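Local coordinates for protein putative N-acetylmuramoyl-L-alanine amidase,autolysin cwp6 (Peptoclostridium difficile, PDB 5J72) that probably hydrolyses the amide bond between N-acetylmuramic acid and L-alanine in peptidoglycan as a zinc-dependent amidase, and is held at the cell wall by CWB2 modules, at residues M366-S371 and D420-S425; K133-A138 and T414-G419; V258-I263 and E310-G315. All blocks are in the same frame, centred on the assembly; numbering follows the deposited sequence. Where two conformers were deposited one is given.

Interaction 1 (M366-S371 and D420-S425); sequences MLVAKS and DGMKDS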
loop_
_atom_site.group_PDB
_atom_site.type_symbol
_atom_site.label_atom_id
_atom_site.label_comp_id
_atom_site.label_asym_id
_atom_site.label_seq_id
_atom_site.Cartn_x
_atom_site.Cartn_y
_atom_site.Cartn_z
ATOM N N MET A 366 -3.939 0.389 -8.507
ATOM C CA MET A 366 -3.463 -0.032 -7.187
ATOM C C MET A 366 -2.582 -1.132 -7.456
ATOM O O MET A 366 -2.982 -2.053 -8.142
ATOM C CB MET A 366 -4.613 -0.502 -6.241
ATOM C CG MET A 366 -4.091 -1.012 -4.874
ATOM S SD MET A 366 -3.789 0.392 -3.806
ATOM C CE MET A 366 -5.470 0.698 -3.194
ATOM N N LEU A 367 -1.330 -1.075 -6.973
ATOM C CA LEU A 367 -0.418 -2.194 -7.204
ATOM C C LEU A 367 -0.387 -3.013 -5.930
ATOM O O LEU A 367 -0.101 -2.454 -4.872
ATOM C CB LEU A 367 1.036 -1.685 -7.553
ATOM C CG LEU A 367 1.206 -1.102 -9.010
ATOM C CD1 LEU A 367 0.659 0.354 -9.004
ATOM C CD2 LEU A 367 2.679 -1.089 -9.464
ATOM N N VAL A 368 -0.569 -4.345 -6.025
ATOM C CA VAL A 368 -0.677 -5.143 -4.791
ATOM C C VAL A 368 0.445 -6.127 -4.664
ATOM O O VAL A 368 0.591 -6.991 -5.514
ATOM C CB VAL A 368 -2.033 -5.926 -4.816
ATOM C CG1 VAL A 368 -2.136 -6.816 -3.538
ATOM C CG2 VAL A 368 -3.187 -4.936 -4.880
ATOM N N ALA A 369 1.267 -5.992 -3.594
ATOM C CA ALA A 369 2.393 -6.857 -3.365
ATOM C C ALA A 369 2.231 -7.595 -2.007
ATOM O O ALA A 369 1.522 -7.137 -1.108
ATOM C CB ALA A 369 3.682 -6.014 -3.279
ATOM N N LYS A 370 2.889 -8.741 -1.901
ATOM C CA LYS A 370 2.891 -9.526 -0.684
ATOM C C LYS A 370 3.635 -8.764 0.366
ATOM O O LYS A 370 4.697 -8.233 0.057
ATOM C CB LYS A 370 3.612 -10.846 -0.970
ATOM C CG LYS A 370 2.795 -11.757 -1.899
ATOM C CD LYS A 370 3.559 -13.084 -2.257
ATOM C CE LYS A 370 4.770 -12.831 -3.124
ATOM N NZ LYS A 370 5.670 -14.017 -3.206
ATOM N N SER A 371 3.191 -8.746 1.631
ATOM C CA SER A 371 3.917 -7.954 2.635
ATOM C C SER A 371 4.995 -8.743 3.331
ATOM O O SER A 371 5.660 -8.180 4.202
ATOM C CB SER A 371 2.950 -7.458 3.701
ATOM O OG SER A 371 2.246 -8.576 4.221
ATOM N N ASP A 420 4.044 -13.712 -7.637
ATOM C CA ASP A 420 3.247 -14.918 -7.557
ATOM C C ASP A 420 3.149 -15.396 -6.075
ATOM O O ASP A 420 4.113 -15.260 -5.321
ATOM C CB ASP A 420 3.953 -16.010 -8.364
ATOM C CG ASP A 420 3.066 -17.222 -8.467
ATOM O OD1 ASP A 420 3.476 -18.288 -7.987
ATOM O OD2 ASP A 420 1.943 -17.090 -9.019
ATOM N N GLY A 421 2.011 -15.941 -5.672
ATOM C CA GLY A 421 1.899 -16.460 -4.310
ATOM C C GLY A 421 0.698 -15.942 -3.558
ATOM O O GLY A 421 0.249 -16.605 -2.630
ATOM N N MET A 422 0.191 -14.755 -3.918
ATOM C CA MET A 422 -0.971 -14.235 -3.252
ATOM C C MET A 422 -2.188 -15.069 -3.690
ATOM O O MET A 422 -2.318 -15.365 -4.879
ATOM C CB MET A 422 -1.191 -12.750 -3.602
ATOM C CG MET A 422 -2.370 -12.145 -2.822
ATOM S SD MET A 422 -2.319 -10.338 -2.827
ATOM C CE MET A 422 -0.845 -10.070 -1.960
ATOM N N LYS A 423 -3.077 -15.451 -2.758
ATOM C CA LYS A 423 -4.232 -16.279 -3.136
ATOM C C LYS A 423 -5.189 -15.556 -4.033
ATOM O O LYS A 423 -5.370 -14.353 -3.897
ATOM C CB LYS A 423 -5.031 -16.716 -1.883
ATOM C CG LYS A 423 -4.186 -17.435 -0.855
ATOM C CD LYS A 423 -3.341 -18.505 -1.474
ATOM C CE LYS A 423 -3.828 -19.865 -1.065
ATOM N NZ LYS A 423 -2.765 -20.593 -0.329
ATOM N N ASP A 424 -5.851 -16.295 -4.946
ATOM C CA ASP A 424 -6.814 -15.693 -5.866
ATOM C C ASP A 424 -7.844 -14.996 -5.120
ATOM O O ASP A 424 -8.366 -13.952 -5.490
ATOM C CB ASP A 424 -7.513 -16.801 -6.718
ATOM C CG ASP A 424 -6.625 -17.445 -7.774
ATOM O OD1 ASP A 424 -5.531 -16.910 -8.037
ATOM O OD2 ASP A 424 -7.023 -18.486 -8.329
ATOM N N SER A 425 -8.196 -15.631 -4.018
ATOM C CA SER A 425 -9.199 -15.176 -3.081
ATOM C C SER A 425 -8.912 -13.710 -2.597
ATOM O O SER A 425 -9.787 -12.847 -2.560
ATOM C CB SER A 425 -9.148 -16.142 -1.889
ATOM O OG SER A 425 -9.963 -15.693 -0.839
#
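Two side chains carry the meeting of 366-371 with 420-425, and they run antiparallel past one another: Lys370 leaves the end of its strand while Met422 reaches back over it. Lys370 NZ donates to Asp420 O at 2.9 Å. The ammonium lies in the carbonyl plane, with a C=O...N angle of 156°. A bend at chi3 (-68°) turns the otherwise extended lysine chain, bringing CE to 3.3 Å from Asp420 O. Met422, with CG anti to its backbone N, crosses Val368 at about a right angle. Its SD rests 3.6 Å from Val368 CG1, and a bend at chi3 carries CE alongside the strand, 3.9 Å from Ala369 O and 4.0 Å from Lys370 CG.

In the next shell, Gly421 turns the chain between the two gripping points at phi 129°, a value glycine readily accepts. Val368 also packs on Val415 of the adjoining strand 411-418, and Met422 on Thr394 of strand 391-394. The contact thus joins the C-terminal end of central strand 362-370 of a CWB2 module to the loop leading into helix 424-433.

Asp420 serves two lysines through different groups, its carbonyl receiving Lys370 and its carboxylate OD2 pairing with Lys134. Within this contact the Lys370 ammonium is thus met by a neutral carbonyl acceptor rather than a carboxylate, and Asp420 OD1, 6.8 Å from NZ, could add at most a mild through-space attraction.

Interaction 2 (K133-A138 and T414-G419); sequences KKLAGA and TVYQIG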
loop_
_atom_site.group_PDB
_atom_site.type_symbol
_atom_site.label_atom_id
_atom_site.label_comp_id
_atom_site.label_asym_id
_atom_site.label_seq_id
_atom_site.Cartn_x
_atom_site.Cartn_y
_atom_site.Cartn_z
ATOM N N LYS A 133 -4.141 -6.965 -13.611
ATOM C CA LYS A 133 -3.026 -7.271 -14.517
ATOM C C LYS A 133 -1.954 -7.936 -13.647
ATOM O O LYS A 133 -1.444 -7.303 -12.726
ATOM C CB LYS A 133 -2.545 -5.957 -15.163
ATOM C CG LYS A 133 -1.230 -6.181 -15.932
ATOM C CD LYS A 133 -1.511 -6.761 -17.305
ATOM C CE LYS A 133 -0.205 -7.018 -18.062
ATOM N NZ LYS A 133 -0.473 -7.818 -19.273
ATOM N N LYS A 134 -1.600 -9.180 -13.890
ATOM C CA LYS A 134 -0.612 -9.841 -13.046
ATOM C C LYS A 134 0.819 -9.702 -13.633
ATOM O O LYS A 134 1.024 -10.001 -14.796
ATOM C CB LYS A 134 -0.971 -11.323 -12.904
ATOM C CG LYS A 134 -0.033 -12.035 -11.962
ATOM C CD LYS A 134 -0.521 -13.418 -11.646
ATOM C CE LYS A 134 0.355 -14.012 -10.573
ATOM N NZ LYS A 134 0.223 -15.483 -10.551
ATOM N N LEU A 135 1.776 -9.231 -12.834
ATOM C CA LEU A 135 3.182 -9.029 -13.273
ATOM C C LEU A 135 3.993 -9.905 -12.389
ATOM O O LEU A 135 4.317 -9.535 -11.247
ATOM C CB LEU A 135 3.592 -7.516 -13.093
ATOM C CG LEU A 135 2.672 -6.562 -13.861
ATOM C CD1 LEU A 135 3.087 -5.017 -13.578
ATOM C CD2 LEU A 135 2.750 -6.863 -15.439
ATOM N N ALA A 136 4.346 -11.088 -12.874
ATOM C CA ALA A 136 5.043 -11.993 -11.985
ATOM C C ALA A 136 5.740 -13.094 -12.717
ATOM O O ALA A 136 5.286 -13.460 -13.806
ATOM C CB ALA A 136 3.999 -12.654 -11.077
ATOM N N GLY A 137 6.799 -13.640 -12.118
ATOM C CA GLY A 137 7.486 -14.807 -12.665
ATOM C C GLY A 137 7.790 -15.792 -11.528
ATOM O O GLY A 137 7.282 -15.614 -10.412
ATOM N N ALA A 138 8.623 -16.811 -11.780
ATOM C CA ALA A 138 8.981 -17.854 -10.806
ATOM C C ALA A 138 9.671 -17.316 -9.580
ATOM O O ALA A 138 9.401 -17.783 -8.485
ATOM C CB ALA A 138 9.884 -18.883 -11.474
ATOM N N THR A 414 -7.365 0.050 -12.473
ATOM C CA THR A 414 -6.676 -1.195 -12.728
ATOM C C THR A 414 -5.946 -1.681 -11.473
ATOM O O THR A 414 -5.336 -0.847 -10.774
ATOM C CB THR A 414 -5.591 -0.977 -13.826
ATOM O OG1 THR A 414 -6.238 -0.398 -14.979
ATOM C CG2 THR A 414 -4.874 -2.261 -14.219
ATOM N N VAL A 415 -5.947 -2.973 -11.246
ATOM C CA VAL A 415 -5.260 -3.514 -10.102
ATOM C C VAL A 415 -4.136 -4.323 -10.659
ATOM O O VAL A 415 -4.343 -5.194 -11.516
ATOM C CB VAL A 415 -6.207 -4.412 -9.250
ATOM C CG1 VAL A 415 -5.403 -5.155 -8.165
ATOM C CG2 VAL A 415 -7.313 -3.588 -8.640
ATOM N N TYR A 416 -2.895 -4.050 -10.224
ATOM C CA TYR A 416 -1.806 -4.851 -10.683
ATOM C C TYR A 416 -1.399 -5.802 -9.617
ATOM O O TYR A 416 -1.137 -5.355 -8.493
ATOM C CB TYR A 416 -0.566 -3.992 -10.996
ATOM C CG TYR A 416 -0.771 -3.081 -12.183
ATOM C CD1 TYR A 416 -0.227 -3.385 -13.414
ATOM C CD2 TYR A 416 -1.479 -1.892 -12.057
ATOM C CE1 TYR A 416 -0.382 -2.506 -14.518
ATOM C CE2 TYR A 416 -1.633 -1.022 -13.138
ATOM C CZ TYR A 416 -1.081 -1.340 -14.358
ATOM O OH TYR A 416 -1.271 -0.419 -15.388
ATOM N N GLN A 417 -1.321 -7.067 -9.912
ATOM C CA GLN A 417 -0.882 -8.047 -8.919
ATOM C C GLN A 417 0.600 -8.313 -9.137
ATOM O O GLN A 417 1.034 -8.826 -10.170
ATOM C CB GLN A 417 -1.678 -9.353 -9.088
ATOM C CG GLN A 417 -1.128 -10.494 -8.273
ATOM C CD GLN A 417 -2.050 -11.727 -8.465
ATOM O OE1 GLN A 417 -3.031 -11.656 -9.195
ATOM N NE2 GLN A 417 -1.749 -12.849 -7.785
ATOM N N ILE A 418 1.405 -7.960 -8.149
ATOM C CA ILE A 418 2.854 -8.126 -8.235
ATOM C C ILE A 418 3.333 -9.423 -7.653
ATOM O O ILE A 418 3.060 -9.725 -6.489
ATOM C CB ILE A 418 3.544 -6.960 -7.456
ATOM C CG1 ILE A 418 2.976 -5.589 -7.904
ATOM C CG2 ILE A 418 5.074 -7.042 -7.652
ATOM C CD1 ILE A 418 3.170 -5.314 -9.434
ATOM N N GLY A 419 4.050 -10.198 -8.425
ATOM C CA GLY A 419 4.574 -11.421 -7.888
ATOM C C GLY A 419 3.528 -12.521 -7.861
ATOM O O GLY A 419 2.346 -12.338 -8.047
#
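Lys134 and Gln417 both hold CG anti to the backbone N (chi1 -176° and 170°) and stay extended beyond it, so they run side by side from one face of the sheet. Leu135 and Tyr416 instead set CG, and Ile418 its CG1, beside the backbone N, and the three lie together on the other face. The frame is a parallel beta pairing of strand 128-135 with strand 411-418, whose other neighbour is strand 362-370. Strand 128-135 thus takes the fourth place beside the third CWB2 module's strands, the place that strands 232-236 and 334-341 hold in the other two modules' sheets, and on its other side it pairs antiparallel with 106-113.

Four backbone bonds give the evidence. Lys133 N reaches Val415 O at 2.8 Å, nearly along the C=O axis, and Lys133 O takes Gln417 N. Leu135 repeats the pattern two residues on, its N donating to Gln417 O at 2.8 Å.

On the Leu135 face, the methyl CD1 meets Tyr416 CD1 obliquely at 3.7 Å and Ile418 CD1 at 4.2 Å. Lys133 crosses the same ring obliquely, CB lying 3.9 Å from Tyr416 CD1, before the bend at chi2 carries the ammonium off the ring. Helix 140-151 covers Leu135 through Ile147, and helix 375-387 adds Leu383 to it and Leu387 to Tyr416. Across the sheet, the Lys134 methylenes follow the Gln417 amide, with CE 3.7 Å from NE2, before the ammonium goes on to Asp420; Ile427 packs on Gln417.

The ladder finishes where Gly419 N meets Leu135 O from 32° above the carbonyl plane, at 2.9 Å, while Ala136 CB presses to 3.3 Å from Gly419 C.

Interaction 3 (V258-I263 and E310-G315); sequences VNKIYI and EAYYIG
Tyr262 and Tyr312 project together from one face of neighbouring parallel strands, with their ring planes only 18° apart. They are so offset that little of one ring lies over the other: the centroids are 5.3 Å apart, and Tyr262 CE1 meets Tyr312 CD1 obliquely at 3.7 Å. The hydroxyl of Tyr312 donates to Glu310 OE2, two residues back, at 2.7 Å. The oxygen lies in the plane of the ring at its edge but is itself approached from 32° above the carboxylate plane, a bond that ties phenol and carboxylate together and limits their freedom. Lys260 runs alongside Glu310; its extended chi1 and chi2 lay CD at the ring edge, 3.7 Å from Tyr312 CE1, and the bend at chi3 turns CE and NZ onward. Its NZ forms just a long salt bridge with Glu310 OE2, at 4.0 Å; the stronger partner is Asp283, whose OD2 is also hydrogen-bonded to Tyr262 OH.

The other face is mainly apolar, apart from Tyr313 OH, which bonds to Gly335 O. Ile263 points with Tyr313, its CD1 coming obliquely to 3.6 Å from CE1 of the ring. Ile261 has CG1 flanked by both backbone N and C (chi1 59°), which brings it to 3.9 Å from Ala311 CB. Beneath these pairs run five backbone bonds, from Glu310 N with Asn259 O to Ile314 N with Ile263 O; the last has the straightest carbonyl approach.

These are the two inner strands of a parallel sheet ordered 287-290, 260-265, 308-314, 334-341 in the second CWB2 module. Helix 322-329 covers the Ile263 face, Ile328 touching Ile263, Ala311 and Tyr313. Helix 270-283 packs on Tyr262 through Ile276 and Ala280, while Phe357 meets the Tyr312 ring edge-to-face.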
loop_
_atom_site.group_PDB
_atom_site.type_symbol
_atom_site.label_atom_id
_atom_site.label_comp_id
_atom_site.label_asym_id
_atom_site.label_seq_id
_atom_site.Cartn_x
_atom_site.Cartn_y
_atom_site.Cartn_z
ATOM N N VAL A 258 15.962 19.183 -4.753
ATOM C CA VAL A 258 15.403 18.415 -3.669
ATOM C C VAL A 258 14.841 19.433 -2.648
ATOM O O VAL A 258 15.608 20.210 -2.086
ATOM C CB VAL A 258 16.453 17.505 -3.040
ATOM C CG1 VAL A 258 15.973 16.991 -1.672
ATOM C CG2 VAL A 258 16.718 16.322 -3.983
ATOM N N ASN A 259 13.521 19.447 -2.429
ATOM C CA ASN A 259 12.969 20.375 -1.440
ATOM C C ASN A 259 11.972 19.711 -0.495
ATOM O O ASN A 259 11.334 20.380 0.293
ATOM C CB ASN A 259 12.331 21.552 -2.128
ATOM C CG ASN A 259 11.274 21.165 -3.083
ATOM O OD1 ASN A 259 10.746 20.036 -3.057
ATOM N ND2 ASN A 259 10.965 22.031 -4.031
ATOM N N LYS A 260 11.851 18.394 -0.567
ATOM C CA LYS A 260 10.953 17.655 0.306
ATOM C C LYS A 260 11.636 16.329 0.656
ATOM O O LYS A 260 12.309 15.748 -0.213
ATOM C CB LYS A 260 9.619 17.390 -0.435
ATOM C CG LYS A 260 8.871 16.181 0.117
ATOM C CD LYS A 260 7.320 16.260 -0.220
ATOM C CE LYS A 260 6.991 16.830 -1.557
ATOM N NZ LYS A 260 5.531 16.575 -1.923
ATOM N N ILE A 261 11.512 15.853 1.898
ATOM C CA ILE A 261 12.084 14.561 2.223
ATOM C C ILE A 261 11.065 13.730 3.003
ATOM O O ILE A 261 10.196 14.252 3.690
ATOM C CB ILE A 261 13.404 14.655 3.039
ATOM C CG1 ILE A 261 13.182 15.411 4.371
ATOM C CG2 ILE A 261 14.488 15.339 2.169
ATOM C CD1 ILE A 261 14.466 15.375 5.238
ATOM N N TYR A 262 11.161 12.417 2.837
ATOM C CA TYR A 262 10.344 11.473 3.546
ATOM C C TYR A 262 11.350 10.727 4.373
ATOM O O TYR A 262 12.190 10.040 3.830
ATOM C CB TYR A 262 9.641 10.499 2.560
ATOM C CG TYR A 262 8.595 11.220 1.723
ATOM C CD1 TYR A 262 7.308 11.428 2.208
ATOM C CD2 TYR A 262 8.893 11.693 0.456
ATOM C CE1 TYR A 262 6.341 12.063 1.451
ATOM C CE2 TYR A 262 7.933 12.367 -0.313
ATOM C CZ TYR A 262 6.654 12.541 0.197
ATOM O OH TYR A 262 5.690 13.214 -0.494
ATOM N N ILE A 263 11.256 10.829 5.726
ATOM C CA ILE A 263 12.248 10.176 6.591
ATOM C C ILE A 263 11.747 8.847 7.138
ATOM O O ILE A 263 10.561 8.725 7.541
ATOM C CB ILE A 263 12.524 11.152 7.767
ATOM C CG1 ILE A 263 13.193 12.427 7.227
ATOM C CG2 ILE A 263 13.410 10.472 8.792
ATOM C CD1 ILE A 263 13.182 13.585 8.271
ATOM N N GLU A 310 9.492 20.832 2.928
ATOM C CA GLU A 310 8.651 19.909 3.694
ATOM C C GLU A 310 9.404 18.689 4.101
ATOM O O GLU A 310 10.257 18.260 3.349
ATOM C CB GLU A 310 7.445 19.387 2.828
ATOM C CG GLU A 310 6.440 20.441 2.399
ATOM C CD GLU A 310 5.543 19.939 1.270
ATOM O OE1 GLU A 310 5.326 20.704 0.317
ATOM O OE2 GLU A 310 5.061 18.791 1.340
ATOM N N ALA A 311 9.131 18.158 5.319
ATOM C CA ALA A 311 9.722 16.907 5.798
ATOM C C ALA A 311 8.576 16.076 6.378
ATOM O O ALA A 311 7.731 16.598 7.124
ATOM C CB ALA A 311 10.767 17.154 6.865
ATOM N N TYR A 312 8.539 14.801 6.058
ATOM C CA TYR A 312 7.526 13.889 6.575
ATOM C C TYR A 312 8.236 12.817 7.313
ATOM O O TYR A 312 9.362 12.509 6.975
ATOM C CB TYR A 312 6.693 13.260 5.447
ATOM C CG TYR A 312 5.835 14.281 4.759
ATOM C CD1 TYR A 312 6.314 14.992 3.664
ATOM C CD2 TYR A 312 4.554 14.580 5.232
ATOM C CE1 TYR A 312 5.553 15.976 3.052
ATOM C CE2 TYR A 312 3.780 15.574 4.623
ATOM C CZ TYR A 312 4.288 16.264 3.541
ATOM O OH TYR A 312 3.569 17.264 2.940
ATOM N N TYR A 313 7.615 12.274 8.363
ATOM C CA TYR A 313 8.220 11.218 9.184
ATOM C C TYR A 313 7.367 9.974 9.101
ATOM O O TYR A 313 6.215 9.994 9.570
ATOM C CB TYR A 313 8.294 11.702 10.663
ATOM C CG TYR A 313 8.910 13.075 10.760
ATOM C CD1 TYR A 313 10.299 13.240 10.810
ATOM C CD2 TYR A 313 8.118 14.219 10.770
ATOM C CE1 TYR A 313 10.866 14.508 10.861
ATOM C CE2 TYR A 313 8.680 15.483 10.813
ATOM C CZ TYR A 313 10.053 15.624 10.853
ATOM O OH TYR A 313 10.622 16.883 10.842
ATOM N N ILE A 314 7.898 8.883 8.569
ATOM C CA ILE A 314 7.119 7.670 8.424
ATOM C C ILE A 314 7.582 6.719 9.498
ATOM O O ILE A 314 8.705 6.247 9.425
ATOM C CB ILE A 314 7.337 6.999 6.997
ATOM C CG1 ILE A 314 7.205 8.067 5.875
ATOM C CG2 ILE A 314 6.327 5.829 6.766
ATOM C CD1 ILE A 314 5.864 8.878 5.858
ATOM N N GLY A 315 6.759 6.437 10.489
ATOM C CA GLY A 315 7.209 5.573 11.579
ATOM C C GLY A 315 6.687 6.126 12.908
ATOM O O GLY A 315 6.454 7.329 13.010
#

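Overall arrangement
From the N terminus, interaction 2 opens first, at 133-138, and stays open while the chain builds two complete four-stranded parallel sheets. Interaction 3 opens and closes within that span, pairing 258-263 with 310-315 after 46 intervening residues. Segment 366-371 then opens interaction 1. Before it closes, 414-419 returns to 133-138 and completes interaction 2 across 275 residues; 420-425 follows at once to complete interaction 1, so these two cross. Their centres lie about 8 Å apart, and Val368 N to Tyr416 O, a probable hydrogen bond of 2.7 Å, joins them. Interaction 3 holds the second CWB2 range together, its centre about 28 Å from that of interaction 1, whereas interaction 2 ties the first range to the third.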